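PDB 5FFJ: endonuclease and methylase LlaGI from Lactococcus lactis, which recognises a specific DNA sequence and, as a Type ISP restriction-modification enzyme, probably combines methyltransferase, helicase-like ATPase and, at full length, nuclease activities. Local coordinates for residues 1299-1304 and 1324-1329; 1305-1310 and 1366-1371. All blocks are in the same frame, centred on the assembly; numbering follows the deposited sequence.

Contact 1. Residues 1299-1304 and 1324-1329; sequences EISQPD and NESITI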
loop_
_atom_site.group_PDB
_atom_site.type_symbol
_atom_site.label_atom_id
_atom_site.label_comp_id
_atom_site.label_asym_id
_atom_site.label_seq_id
_atom_site.Cartn_x
_atom_site.Cartn_y
_atom_site.Cartn_z
ATOM N N GLU A 1299 13.166 38.610 -18.423
ATOM C CA GLU A 1299 12.786 39.708 -17.540
ATOM C C GLU A 1299 13.199 39.419 -16.102
ATOM O O GLU A 1299 12.734 38.446 -15.508
ATOM C CB GLU A 1299 11.277 39.949 -17.605
ATOM C CG GLU A 1299 10.740 40.220 -19.003
ATOM C CD GLU A 1299 9.227 40.364 -19.032
ATOM O OE1 GLU A 1299 8.565 39.906 -18.077
ATOM O OE2 GLU A 1299 8.702 40.938 -20.009
ATOM N N ILE A 1300 14.060 40.268 -15.545
ATOM C CA ILE A 1300 14.550 40.093 -14.180
ATOM C C ILE A 1300 14.193 41.293 -13.308
ATOM O O ILE A 1300 14.758 42.374 -13.464
ATOM C CB ILE A 1300 16.079 39.887 -14.155
ATOM C CG1 ILE A 1300 16.460 38.696 -15.045
ATOM C CG2 ILE A 1300 16.567 39.682 -12.718
ATOM C CD1 ILE A 1300 17.947 38.428 -15.142
ATOM N N SER A 1301 13.256 41.092 -12.386
ATOM C CA SER A 1301 12.850 42.145 -11.461
ATOM C C SER A 1301 13.997 42.496 -10.519
ATOM O O SER A 1301 14.537 43.600 -10.571
ATOM C CB SER A 1301 11.621 41.713 -10.659
ATOM O OG SER A 1301 11.920 40.606 -9.828
ATOM N N GLN A 1302 14.350 41.548 -9.656
ATOM C CA GLN A 1302 15.498 41.687 -8.767
ATOM C C GLN A 1302 16.430 40.489 -8.960
ATOM O O GLN A 1302 16.010 39.453 -9.477
ATOM C CB GLN A 1302 15.044 41.801 -7.308
ATOM C CG GLN A 1302 14.343 40.567 -6.753
ATOM C CD GLN A 1302 14.218 40.597 -5.239
ATOM O OE1 GLN A 1302 14.860 41.401 -4.561
ATOM N NE2 GLN A 1302 13.385 39.715 -4.699
ATOM N N PRO A 1303 17.701 40.625 -8.551
ATOM C CA PRO A 1303 18.666 39.552 -8.810
ATOM C C PRO A 1303 18.543 38.379 -7.833
ATOM O O PRO A 1303 19.475 38.089 -7.080
ATOM C CB PRO A 1303 20.010 40.268 -8.663
ATOM C CG PRO A 1303 19.750 41.324 -7.654
ATOM C CD PRO A 1303 18.335 41.783 -7.896
ATOM N N ASP A 1304 17.386 37.722 -7.849
ATOM C CA ASP A 1304 17.198 36.462 -7.141
ATOM C C ASP A 1304 17.266 35.323 -8.149
ATOM O O ASP A 1304 16.322 35.102 -8.908
ATOM C CB ASP A 1304 15.862 36.436 -6.395
ATOM C CG ASP A 1304 15.647 35.145 -5.626
ATOM O OD1 ASP A 1304 16.638 34.431 -5.360
ATOM O OD2 ASP A 1304 14.483 34.846 -5.283
ATOM N N ASN A 1324 11.464 31.924 -11.447
ATOM C CA ASN A 1324 11.028 32.119 -10.075
ATOM C C ASN A 1324 10.124 33.341 -10.008
ATOM O O ASN A 1324 9.738 33.888 -11.041
ATOM C CB ASN A 1324 12.227 32.270 -9.134
ATOM C CG ASN A 1324 13.171 33.378 -9.557
ATOM O OD1 ASN A 1324 12.914 34.100 -10.521
ATOM N ND2 ASN A 1324 14.272 33.521 -8.830
ATOM N N GLU A 1325 9.795 33.781 -8.800
ATOM C CA GLU A 1325 8.898 34.918 -8.638
ATOM C C GLU A 1325 9.582 36.242 -8.986
ATOM O O GLU A 1325 8.979 37.308 -8.866
ATOM C CB GLU A 1325 8.356 34.958 -7.210
ATOM C CG GLU A 1325 7.450 33.782 -6.879
ATOM C CD GLU A 1325 6.981 33.790 -5.437
ATOM O OE1 GLU A 1325 7.486 34.622 -4.652
ATOM O OE2 GLU A 1325 6.108 32.967 -5.090
ATOM N N SER A 1326 10.836 36.164 -9.426
ATOM C CA SER A 1326 11.574 37.337 -9.886
ATOM C C SER A 1326 11.802 37.290 -11.396
ATOM O O SER A 1326 11.522 38.258 -12.105
ATOM C CB SER A 1326 12.918 37.445 -9.163
ATOM O OG SER A 1326 12.734 37.609 -7.770
ATOM N N ILE A 1327 12.307 36.157 -11.876
ATOM C CA ILE A 1327 12.703 36.013 -13.275
ATOM C C ILE A 1327 11.685 35.207 -14.082
ATOM O O ILE A 1327 11.132 34.221 -13.593
ATOM C CB ILE A 1327 14.084 35.331 -13.399
ATOM C CG1 ILE A 1327 15.106 36.024 -12.489
ATOM C CG2 ILE A 1327 14.558 35.343 -14.855
ATOM C CD1 ILE A 1327 16.441 35.318 -12.405
ATOM N N THR A 1328 11.447 35.642 -15.318
ATOM C CA THR A 1328 10.606 34.908 -16.262
ATOM C C THR A 1328 11.231 34.949 -17.656
ATOM O O THR A 1328 11.959 35.886 -17.994
ATOM C CB THR A 1328 9.173 35.480 -16.337
ATOM O OG1 THR A 1328 9.185 36.725 -17.047
ATOM C CG2 THR A 1328 8.598 35.693 -14.944
ATOM N N ILE A 1329 10.936 33.931 -18.458
ATOM C CA ILE A 1329 11.466 33.816 -19.811
ATOM C C ILE A 1329 10.308 33.780 -20.799
ATOM O O ILE A 1329 9.401 32.965 -20.653
ATOM C CB ILE A 1329 12.332 32.548 -19.976
ATOM C CG1 ILE A 1329 13.444 32.514 -18.925
ATOM C CG2 ILE A 1329 12.933 32.485 -21.370
ATOM C CD1 ILE A 1329 13.047 31.858 -17.621
#
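Ser1326 sits in the bend that residues 1301-1304 make after leaving their strand, and no other residue here gives up as much surface. Its hydroxyl, anti to its own carbonyl carbon (chi1 -62°), projects into the bend: OG lies 3.5 Å from Gln1302 CG and 3.6 Å from Asp1304 CB, meeting methylene groups. Its carbonyl oxygen takes two weak bonds from Ser1301, one from the hydroxyl and one from the backbone, N to O 3.3 Å but almost straight at 172°. Asp1304 closes the bend, after an inverse gamma turn centred on Pro1303. Its carbonyl O receives Asn1324 ND2 at 2.6 Å; the acceptor lies in the plane of the amide, whereas the donor stands 46° above the plane of the carbonyl. The same amide is fixed from its other end, since Asn1324 OD1 accepts Ile1327 N at 2.5 Å in an Asx motif, so its rotation is set from both sides. Glu1299 begins the pairing: its N donates to Thr1328 O at 3.0 Å, nearly along the C=O axis, and its O accepts Thr1328 N at 3.1 Å. Its extended side chain crosses that of Thr1328 obliquely, and the carboxylate forms a salt bridge with Lys1330. On the opposite face of the sheet Ile1300 and Ile1327 lie side by side, CG1 of the first 3.9 Å from CG2 of the second, in a non-hydrogen-bonded pair. Strand 1297-1300 is thus an outer strand joined to the central strand of a small three-stranded antiparallel sheet in the C-terminal specificity domain.

Contact 2. Residues 1305-1310 and 1366-1371; sequences YRVKKM and DDPNEF. With nucleotides of chain B.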
loop_
_atom_site.group_PDB
_atom_site.type_symbol
_atom_site.label_atom_id
_atom_site.label_comp_id
_atom_site.label_asym_id
_atom_site.label_seq_id
_atom_site.Cartn_x
_atom_site.Cartn_y
_atom_site.Cartn_z
ATOM N N TYR A 1305 18.388 34.610 -8.155
ATOM C CA TYR A 1305 18.629 33.561 -9.141
ATOM C C TYR A 1305 18.419 32.170 -8.555
ATOM O O TYR A 1305 18.761 31.167 -9.181
ATOM C CB TYR A 1305 20.046 33.676 -9.699
ATOM C CG TYR A 1305 20.396 35.060 -10.185
ATOM C CD1 TYR A 1305 19.987 35.501 -11.436
ATOM C CD2 TYR A 1305 21.137 35.927 -9.395
ATOM C CE1 TYR A 1305 20.304 36.766 -11.886
ATOM C CE2 TYR A 1305 21.461 37.193 -9.836
ATOM C CZ TYR A 1305 21.043 37.608 -11.081
ATOM O OH TYR A 1305 21.363 38.870 -11.524
ATOM N N ARG A 1306 17.859 32.112 -7.351
ATOM C CA ARG A 1306 17.571 30.831 -6.718
ATOM C C ARG A 1306 16.312 30.216 -7.303
ATOM O O ARG A 1306 15.365 30.927 -7.652
ATOM C CB ARG A 1306 17.416 30.989 -5.206
ATOM C CG ARG A 1306 18.737 31.131 -4.462
ATOM C CD ARG A 1306 18.676 30.558 -3.051
ATOM N NE ARG A 1306 19.868 29.761 -2.754
ATOM C CZ ARG A 1306 19.869 28.493 -2.342
ATOM N NH1 ARG A 1306 21.025 27.886 -2.114
ATOM N NH2 ARG A 1306 18.736 27.823 -2.149
ATOM N N VAL A 1307 16.313 28.891 -7.404
ATOM C CA VAL A 1307 15.189 28.155 -7.956
ATOM C C VAL A 1307 14.464 27.387 -6.857
ATOM O O VAL A 1307 15.089 26.862 -5.934
ATOM C CB VAL A 1307 15.650 27.175 -9.058
ATOM C CG1 VAL A 1307 16.591 26.113 -8.488
ATOM C CG2 VAL A 1307 14.454 26.525 -9.725
ATOM N N LYS A 1308 13.139 27.350 -6.955
ATOM C CA LYS A 1308 12.325 26.462 -6.139
ATOM C C LYS A 1308 11.737 25.413 -7.068
ATOM O O LYS A 1308 12.026 24.220 -6.953
ATOM C CB LYS A 1308 11.219 27.229 -5.411
ATOM C CG LYS A 1308 10.380 26.368 -4.476
ATOM C CD LYS A 1308 9.152 27.110 -3.973
ATOM C CE LYS A 1308 8.379 26.280 -2.961
ATOM N NZ LYS A 1308 7.150 26.977 -2.487
ATOM N N LYS A 1309 10.920 25.879 -8.006
ATOM C CA LYS A 1309 10.358 25.018 -9.033
ATOM C C LYS A 1309 9.929 25.852 -10.229
ATOM O O LYS A 1309 9.064 26.722 -10.122
ATOM C CB LYS A 1309 9.171 24.221 -8.495
ATOM C CG LYS A 1309 8.727 23.095 -9.414
ATOM C CD LYS A 1309 7.775 22.152 -8.703
ATOM C CE LYS A 1309 7.459 20.933 -9.552
ATOM N NZ LYS A 1309 6.905 19.820 -8.730
ATOM N N MET A 1310 10.551 25.583 -11.367
ATOM C CA MET A 1310 10.208 26.271 -12.599
ATOM C C MET A 1310 8.856 25.770 -13.090
ATOM O O MET A 1310 8.485 24.625 -12.832
ATOM C CB MET A 1310 11.294 26.046 -13.654
ATOM C CG MET A 1310 12.654 26.619 -13.260
ATOM S SD MET A 1310 14.025 26.029 -14.274
ATOM C CE MET A 1310 13.367 26.269 -15.917
ATOM N N ASP A 1366 17.893 17.830 -1.720
ATOM C CA ASP A 1366 18.714 17.984 -2.916
ATOM C C ASP A 1366 18.398 19.316 -3.593
ATOM O O ASP A 1366 17.344 19.475 -4.211
ATOM C CB ASP A 1366 18.478 16.822 -3.882
ATOM C CG ASP A 1366 19.512 16.762 -4.991
ATOM O OD1 ASP A 1366 20.511 17.511 -4.928
ATOM O OD2 ASP A 1366 19.334 15.949 -5.923
ATOM N N ASP A 1367 19.326 20.261 -3.470
ATOM C CA ASP A 1367 19.127 21.630 -3.933
ATOM C C ASP A 1367 20.065 21.964 -5.098
ATOM O O ASP A 1367 21.278 22.039 -4.904
ATOM C CB ASP A 1367 19.357 22.600 -2.773
ATOM C CG ASP A 1367 19.245 24.045 -3.196
ATOM O OD1 ASP A 1367 20.247 24.592 -3.695
ATOM O OD2 ASP A 1367 18.158 24.636 -3.027
ATOM N N PRO A 1368 19.511 22.179 -6.307
ATOM C CA PRO A 1368 20.367 22.385 -7.487
ATOM C C PRO A 1368 21.190 23.680 -7.468
ATOM O O PRO A 1368 22.155 23.788 -8.227
ATOM C CB PRO A 1368 19.362 22.405 -8.647
ATOM C CG PRO A 1368 18.080 22.818 -8.032
ATOM C CD PRO A 1368 18.079 22.231 -6.657
ATOM N N ASN A 1369 20.830 24.641 -6.621
ATOM C CA ASN A 1369 21.564 25.907 -6.555
ATOM C C ASN A 1369 22.965 25.730 -5.956
ATOM O O ASN A 1369 23.833 26.586 -6.132
ATOM C CB ASN A 1369 20.789 26.953 -5.738
ATOM C CG ASN A 1369 19.434 27.287 -6.335
ATOM O OD1 ASN A 1369 18.397 26.841 -5.843
ATOM N ND2 ASN A 1369 19.437 28.092 -7.390
ATOM N N GLU A 1370 23.177 24.617 -5.256
ATOM C CA GLU A 1370 24.445 24.350 -4.575
ATOM C C GLU A 1370 25.450 23.647 -5.486
ATOM O O GLU A 1370 26.558 23.316 -5.057
ATOM C CB GLU A 1370 24.212 23.494 -3.324
ATOM C CG GLU A 1370 23.351 24.164 -2.265
ATOM C CD GLU A 1370 23.142 23.302 -1.029
ATOM O OE1 GLU A 1370 23.654 22.162 -0.995
ATOM O OE2 GLU A 1370 22.458 23.766 -0.089
ATOM N N PHE A 1371 25.072 23.424 -6.741
ATOM C CA PHE A 1371 25.914 22.652 -7.652
ATOM C C PHE A 1371 27.087 23.449 -8.244
ATOM O O PHE A 1371 28.210 22.944 -8.309
ATOM C CB PHE A 1371 25.079 22.076 -8.805
ATOM C CG PHE A 1371 25.916 21.490 -9.912
ATOM C CD1 PHE A 1371 26.551 20.269 -9.754
ATOM C CD2 PHE A 1371 26.085 22.172 -11.104
ATOM C CE1 PHE A 1371 27.329 19.739 -10.767
ATOM C CE2 PHE A 1371 26.862 21.645 -12.117
ATOM C CZ PHE A 1371 27.484 20.428 -11.948
ATOM P P DA B 16 3.409 21.228 -7.472
ATOM O OP1 DA B 16 4.447 21.914 -8.272
ATOM O OP2 DA B 16 3.096 21.710 -6.109
ATOM O "O5'" DA B 16 2.042 21.210 -8.304
ATOM C "C5'" DA B 16 2.006 20.644 -9.612
ATOM C "C4'" DA B 16 0.731 21.040 -10.338
ATOM O "O4'" DA B 16 -0.374 20.225 -9.854
ATOM C "C3'" DA B 16 0.302 22.492 -10.142
ATOM O "O3'" DA B 16 -0.227 23.025 -11.361
ATOM C "C2'" DA B 16 -0.737 22.401 -9.028
ATOM C "C1'" DA B 16 -1.379 21.044 -9.282
ATOM N N9 DA B 16 -1.882 20.381 -8.078
ATOM C C8 DA B 16 -1.204 20.167 -6.911
ATOM N N7 DA B 16 -1.902 19.532 -6.000
ATOM C C5 DA B 16 -3.122 19.308 -6.612
ATOM C C6 DA B 16 -4.300 18.678 -6.171
ATOM N N6 DA B 16 -4.432 18.137 -4.956
ATOM N N1 DA B 16 -5.339 18.621 -7.030
ATOM C C2 DA B 16 -5.199 19.161 -8.248
ATOM N N3 DA B 16 -4.142 19.781 -8.774
ATOM C C4 DA B 16 -3.127 19.821 -7.896
#
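Lys1309 NZ is held by three weak hydrogen bonds: to OP1 of DA16 of chain B at 3.3 Å, to a second DNA phosphate and to Gln1355 OE1. The side chain reaches out fully extended, CG anti to the backbone N (chi1 -168°), and its CD and CE also run close to OP1, so the last part of the side chain passes that oxygen. Further back, the two loops meet through Arg1306, Val1307 and Asn1369. The Arg1306 chain bends at chi2 and chi3, bringing its guanidinium over Asn1369, whose CB sits over one face, toward the rim, 3.7 Å from NH1. NH2 makes a long, weak salt bridge to Asp1367 OD2 at 3.4 Å, with guanidinium and carboxylate planes only 19° apart. The other carboxylate oxygen, Asp1367 OD1, weakly accepts Asn1369 N at 3.0 Å, as in an Asx turn. Val1307 turns CG1 against Pro1368 CG, 3.6 Å away, and both side chains rest on Ile1378 of helix 1377-1398. The flat amide of Asn1369 packs against the Val1307 backbone and CG1; an alanine here would remove that amide and would probably loosen the seam between the loops. This is loop-to-loop packing in a target-recognition (specificity) domain, beside a lysine that contacts the DNA through its phosphate backbone.

From the N terminus the four segments run 1299-1304, 1305-1310, 1324-1329 and 1366-1371, so the two contacts cross. Contact 1 closes a 19-residue loop after strand 1297-1300; contact 2 starts on that loop, directly after Asp1304, and spans 55 residues to reach the stretch ahead of helix 1377-1398. Their centres are about 14 Å apart, and they touch: Asn1324 ND2 lies 3.1 Å from Arg1306 O, a probable hydrogen bond, and Ile1327 CD1 packs 3.7 Å from Tyr1305 CD1. Helix 1377-1398 underlies both, with Leu1379 against Ile1327 and Ile1378 against Val1307. Together they tie the small antiparallel sheet, the DNA-contacting loop and the C-terminal helix into one body.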